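Local coordinates for phosphogluconate dehydrogenase NAD-binding putative C-terminal domain-containing protein (Sinorhizobium meliloti, PDB 4EZB) that is of unknown function but probably acts as an oxidoreductase, its N-terminal domain resembling a Rossmann-type dinucleotide-binding fold, at residues S112-L120 with I160-V170. Sequence-based numbering, arbitrary orientation.
Sequences SDEAVFIDL and ILVAGRRAVEV
The backbone carbonyl oxygen of Glu114 is gripped by both terminal nitrogens of the Arg166 guanidinium: NH1 donates to Glu114 O at 2.9 Å, while the bond from NH2 to the same oxygen is weak. The place is the Rossmann-like mixed sheet, where strand 116-119 and strand 159-163 flank strand 141-147 and helix 167-175 packs over one face. NH1 comes in well above the carbonyl plane, 57° out of it, and is shared with Ser141 at the start of the intervening strand. Along its other edge the guanidinium holds Glu169 side-on, NE to OE1 and Arg166 NH2 to Glu169 OE2 at 2.7 Å, both oxygens close to the guanidinium plane, although NE meets OE1 from above the plane of the carboxylate, which is tilted. So held, the group is fixed in rotation, and Val116 CG2 sits over the centre of one face, 3.5 Å from Arg166 CZ. A bend at chi3 (71°) in an otherwise extended chain swings the guanidinium round to Glu169, one turn on from this N-cap residue. A leucine in place of Arg166 would probably leave the Glu114 carbonyl without these donors and the Glu169 carboxylate without its positive mate.

Beyond the arginine the contact is apolar. Val116 keeps CG1 anti to its own nitrogen (chi1 -178°), which brings that methyl within 3.5 Å of Val170 CG1 on the helix. Ile118, two residues along the strand, meets Val170 tip to tip, Ile118 CD1 against Val170 CG2, while Ile118 CG2 lies more loosely by Val162 CG1. Val143 of the strand between touches both Val116 and Val162, joining the row. At the far end Leu120 crosses Ile160 at about a right angle, Leu120 CD2 resting 3.8 Å from Ile160 CG2.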
ATOM      1  N   SER A 112       2.035   7.565  45.115  1.00 55.05           N
ATOM      2  CA  SER A 112       2.504   8.830  45.655  1.00 62.63           C
ATOM      3  C   SER A 112       2.431   9.906  44.586  1.00 65.42           C
ATOM      4  O   SER A 112       2.419   9.598  43.389  1.00 64.48           O
ATOM      5  CB  SER A 112       3.952   8.697  46.102  1.00 69.38           C
ATOM      6  OG  SER A 112       4.639   9.913  45.852  1.00 77.72           O
ATOM      7  N   ASP A 113       2.427  11.169  45.002  1.00 68.14           N
ATOM      8  CA  ASP A 113       2.333  12.260  44.031  1.00 74.06           C
ATOM      9  C   ASP A 113       3.604  12.524  43.209  1.00 71.05           C
ATOM     10  O   ASP A 113       3.576  13.311  42.265  1.00 73.77           O
ATOM     11  CB  ASP A 113       1.786  13.552  44.662  1.00 82.67           C
ATOM     12  CG  ASP A 113       2.676  14.100  45.756  1.00 91.97           C
ATOM     13  OD1 ASP A 113       3.070  13.327  46.659  1.00 95.89           O
ATOM     14  OD2 ASP A 113       2.960  15.318  45.721  1.00 96.28           O
ATOM     15  N   GLU A 114       4.710  11.872  43.545  1.00 65.18           N
ATOM     16  CA  GLU A 114       5.877  11.947  42.671  1.00 64.60           C
ATOM     17  C   GLU A 114       5.924  10.779  41.671  1.00 56.53           C
ATOM     18  O   GLU A 114       6.618  10.849  40.649  1.00 54.71           O
ATOM     19  CB  GLU A 114       7.171  12.055  43.488  1.00 74.57           C
ATOM     20  CG  GLU A 114       7.573  13.500  43.774  1.00 90.30           C
ATOM     21  CD  GLU A 114       8.290  13.704  45.105  1.00102.12           C
ATOM     22  OE1 GLU A 114       8.068  12.913  46.052  1.00105.10           O
ATOM     23  OE2 GLU A 114       9.068  14.679  45.211  1.00107.15           O
ATOM     24  N   ALA A 115       5.157   9.730  41.950  1.00 53.26           N
ATOM     25  CA  ALA A 115       5.271   8.482  41.197  1.00 51.21           C
ATOM     26  C   ALA A 115       4.739   8.593  39.765  1.00 47.61           C
ATOM     27  O   ALA A 115       3.815   9.350  39.495  1.00 48.28           O
ATOM     28  CB  ALA A 115       4.563   7.363  41.931  1.00 50.71           C
ATOM     29  N   VAL A 116       5.339   7.823  38.864  1.00 43.00           N
ATOM     30  CA  VAL A 116       4.877   7.732  37.484  1.00 41.45           C
ATOM     31  C   VAL A 116       4.348   6.310  37.201  1.00 38.43           C
ATOM     32  O   VAL A 116       5.040   5.336  37.450  1.00 39.63           O
ATOM     33  CB  VAL A 116       6.005   8.112  36.494  1.00 41.63           C
ATOM     34  CG1 VAL A 116       5.490   8.072  35.065  1.00 40.91           C
ATOM     35  CG2 VAL A 116       6.567   9.498  36.804  1.00 39.57           C
ATOM     36  N   PHE A 117       3.100   6.215  36.750  1.00 35.38           N
ATOM     37  CA  PHE A 117       2.490   4.976  36.267  1.00 32.76           C
ATOM     38  C   PHE A 117       2.718   4.954  34.760  1.00 30.82           C
ATOM     39  O   PHE A 117       2.269   5.883  34.056  1.00 31.66           O
ATOM     40  CB  PHE A 117       0.995   5.057  36.560  1.00 34.42           C
ATOM     41  CG  PHE A 117       0.223   3.789  36.276  1.00 32.53           C
ATOM     42  CD1 PHE A 117       0.076   2.812  37.263  1.00 31.34           C
ATOM     43  CD2 PHE A 117      -0.404   3.606  35.046  1.00 31.18           C
ATOM     44  CE1 PHE A 117      -0.674   1.655  37.022  1.00 31.40           C
ATOM     45  CE2 PHE A 117      -1.153   2.467  34.789  1.00 29.99           C
ATOM     46  CZ  PHE A 117      -1.288   1.484  35.785  1.00 30.41           C
ATOM     47  N   ILE A 118       3.454   3.956  34.264  1.00 28.93           N
ATOM     48  CA  ILE A 118       3.662   3.817  32.837  1.00 28.10           C
ATOM     49  C   ILE A 118       2.827   2.649  32.344  1.00 28.89           C
ATOM     50  O   ILE A 118       2.984   1.504  32.784  1.00 30.90           O
ATOM     51  CB  ILE A 118       5.151   3.586  32.445  1.00 30.16           C
ATOM     52  CG1 ILE A 118       6.084   4.612  33.086  1.00 30.22           C
ATOM     53  CG2 ILE A 118       5.317   3.624  30.929  1.00 31.40           C
ATOM     54  CD1 ILE A 118       7.546   4.382  32.734  1.00 31.70           C
ATOM     55  N   ASP A 119       1.909   2.931  31.440  1.00 29.94           N
ATOM     56  CA  ASP A 119       1.025   1.890  30.966  1.00 31.54           C
ATOM     57  C   ASP A 119       1.669   1.266  29.757  1.00 31.61           C
ATOM     58  O   ASP A 119       1.798   1.922  28.741  1.00 33.37           O
ATOM     59  CB  ASP A 119      -0.331   2.469  30.593  1.00 34.87           C
ATOM     60  CG  ASP A 119      -1.342   1.388  30.275  1.00 39.29           C
ATOM     61  OD1 ASP A 119      -2.265   1.191  31.118  1.00 40.96           O
ATOM     62  OD2 ASP A 119      -1.198   0.723  29.202  1.00 37.02           O
ATOM     63  N   LEU A 120       2.070   0.007  29.851  1.00 33.59           N
ATOM     64  CA  LEU A 120       2.724  -0.632  28.703  1.00 36.77           C
ATOM     65  C   LEU A 120       1.861  -1.642  27.958  1.00 37.93           C
ATOM     66  O   LEU A 120       2.386  -2.439  27.165  1.00 38.40           O
ATOM     67  CB  LEU A 120       4.026  -1.323  29.135  1.00 38.03           C
ATOM     68  CG  LEU A 120       5.001  -0.432  29.866  1.00 37.14           C
ATOM     69  CD1 LEU A 120       6.068  -1.299  30.531  1.00 36.55           C
ATOM     70  CD2 LEU A 120       5.590   0.582  28.893  1.00 36.39           C
ATOM     71  N   ILE A 160      10.807   0.618  23.807  1.00 41.40           N
ATOM     72  CA  ILE A 160       9.543   1.168  24.314  1.00 38.13           C
ATOM     73  C   ILE A 160       9.421   2.630  23.884  1.00 38.35           C
ATOM     74  O   ILE A 160      10.370   3.392  24.012  1.00 38.39           O
ATOM     75  CB  ILE A 160       9.436   0.999  25.846  1.00 36.45           C
ATOM     76  CG1 ILE A 160       9.318  -0.489  26.183  1.00 33.98           C
ATOM     77  CG2 ILE A 160       8.233   1.763  26.398  1.00 34.45           C
ATOM     78  CD1 ILE A 160       9.502  -0.863  27.646  1.00 35.43           C
ATOM     79  N   LEU A 161       8.270   3.000  23.314  1.00 35.14           N
ATOM     80  CA  LEU A 161       7.946   4.403  23.110  1.00 31.82           C
ATOM     81  C   LEU A 161       7.105   4.916  24.285  1.00 30.93           C
ATOM     82  O   LEU A 161       6.213   4.210  24.764  1.00 32.03           O
ATOM     83  CB  LEU A 161       7.205   4.582  21.788  1.00 32.93           C
ATOM     84  CG  LEU A 161       7.966   4.145  20.498  1.00 37.20           C
ATOM     85  CD1 LEU A 161       7.205   4.529  19.233  1.00 38.83           C
ATOM     86  CD2 LEU A 161       9.393   4.693  20.434  1.00 35.32           C
ATOM     87  N   VAL A 162       7.389   6.132  24.736  1.00 30.53           N
ATOM     88  CA  VAL A 162       6.613   6.786  25.809  1.00 31.48           C
ATOM     89  C   VAL A 162       6.147   8.204  25.419  1.00 33.53           C
ATOM     90  O   VAL A 162       6.815   8.917  24.652  1.00 35.76           O
ATOM     91  CB  VAL A 162       7.368   6.758  27.167  1.00 32.64           C
ATOM     92  CG1 VAL A 162       7.356   5.351  27.746  1.00 32.08           C
ATOM     93  CG2 VAL A 162       8.819   7.214  27.008  1.00 33.62           C
ATOM     94  N   ALA A 163       4.984   8.606  25.915  1.00 32.21           N
ATOM     95  CA  ALA A 163       4.449   9.938  25.654  1.00 32.60           C
ATOM     96  C   ALA A 163       3.767  10.464  26.915  1.00 32.44           C
ATOM     97  O   ALA A 163       3.055   9.717  27.586  1.00 32.26           O
ATOM     98  CB  ALA A 163       3.425   9.865  24.531  1.00 32.56           C
ATOM     99  N   GLY A 164       3.928  11.753  27.196  1.00 32.37           N
ATOM    100  CA  GLY A 164       3.246  12.378  28.345  1.00 34.55           C
ATOM    101  C   GLY A 164       4.084  13.503  28.904  1.00 37.44           C
ATOM    102  O   GLY A 164       5.249  13.670  28.504  1.00 34.34           O
ATOM    103  N   ARG A 165       3.494  14.291  29.807  1.00 39.46           N
ATOM    104  CA  ARG A 165       4.205  15.379  30.469  1.00 42.99           C
ATOM    105  C   ARG A 165       5.603  14.894  30.891  1.00 41.18           C
ATOM    106  O   ARG A 165       6.609  15.501  30.517  1.00 41.81           O
ATOM    107  CB  ARG A 165       3.402  15.889  31.677  1.00 49.35           C
ATOM    108  CG  ARG A 165       3.373  17.399  31.852  1.00 60.16           C
ATOM    109  CD  ARG A 165       2.998  17.828  33.274  1.00 73.56           C
ATOM    110  NE  ARG A 165       1.684  17.338  33.721  1.00 88.05           N
ATOM    111  CZ  ARG A 165       0.607  18.099  33.936  1.00 98.29           C
ATOM    112  NH1 ARG A 165      -0.532  17.539  34.343  1.00 95.72           N
ATOM    113  NH2 ARG A 165       0.654  19.415  33.751  1.00103.31           N
ATOM    114  N   ARG A 166       5.663  13.752  31.586  1.00 39.23           N
ATOM    115  CA  ARG A 166       6.920  13.243  32.161  1.00 39.53           C
ATOM    116  C   ARG A 166       7.644  12.150  31.366  1.00 38.03           C
ATOM    117  O   ARG A 166       8.575  11.518  31.868  1.00 40.11           O
ATOM    118  CB  ARG A 166       6.701  12.832  33.624  1.00 40.53           C
ATOM    119  CG  ARG A 166       6.221  14.018  34.468  1.00 42.85           C
ATOM    120  CD  ARG A 166       5.827  13.625  35.886  1.00 44.71           C
ATOM    121  NE  ARG A 166       6.988  13.271  36.691  1.00 47.40           N
ATOM    122  CZ  ARG A 166       6.937  12.790  37.935  1.00 48.74           C
ATOM    123  NH1 ARG A 166       5.768  12.606  38.559  1.00 47.79           N
ATOM    124  NH2 ARG A 166       8.068  12.476  38.550  1.00 46.30           N
ATOM    125  N   ALA A 167       7.251  11.963  30.116  1.00 37.07           N
ATOM    126  CA  ALA A 167       7.890  10.966  29.246  1.00 35.14           C
ATOM    127  C   ALA A 167       9.404  11.159  29.094  1.00 37.33           C
ATOM    128  O   ALA A 167      10.159  10.192  29.162  1.00 35.96           O
ATOM    129  CB  ALA A 167       7.227  10.952  27.870  1.00 32.07           C
ATOM    130  N   VAL A 168       9.852  12.396  28.881  1.00 39.44           N
ATOM    131  CA  VAL A 168      11.301  12.650  28.726  1.00 40.49           C
ATOM    132  C   VAL A 168      11.971  12.228  30.024  1.00 40.92           C
ATOM    133  O   VAL A 168      12.912  11.440  30.009  1.00 39.67           O
ATOM    134  CB  VAL A 168      11.596  14.128  28.389  1.00 41.78           C
ATOM    135  CG1 VAL A 168      13.057  14.482  28.624  1.00 39.81           C
ATOM    136  CG2 VAL A 168      11.159  14.420  26.960  1.00 43.28           C
ATOM    137  N   GLU A 169      11.426  12.721  31.141  1.00 41.14           N
ATOM    138  CA  GLU A 169      11.903  12.398  32.470  1.00 39.00           C
ATOM    139  C   GLU A 169      11.985  10.904  32.777  1.00 42.69           C
ATOM    140  O   GLU A 169      13.014  10.454  33.274  1.00 45.86           O
ATOM    141  CB  GLU A 169      11.085  13.139  33.535  1.00 38.80           C
ATOM    142  CG  GLU A 169      11.404  12.696  34.948  1.00 40.81           C
ATOM    143  CD  GLU A 169      10.349  13.114  35.939  1.00 45.38           C
ATOM    144  OE1 GLU A 169       9.539  14.031  35.647  1.00 47.21           O
ATOM    145  OE2 GLU A 169      10.332  12.509  37.023  1.00 47.92           O
ATOM    146  N   VAL A 170      10.927  10.130  32.491  1.00 43.15           N
ATOM    147  CA  VAL A 170      10.991   8.688  32.754  1.00 39.35           C
ATOM    148  C   VAL A 170      11.916   7.954  31.794  1.00 39.39           C
ATOM    149  O   VAL A 170      12.639   7.074  32.215  1.00 39.27           O
ATOM    150  CB  VAL A 170       9.608   7.961  32.881  1.00 38.68           C
ATOM    151  CG1 VAL A 170       8.699   8.708  33.818  1.00 43.16           C
ATOM    152  CG2 VAL A 170       8.916   7.729  31.540  1.00 33.16           C
TER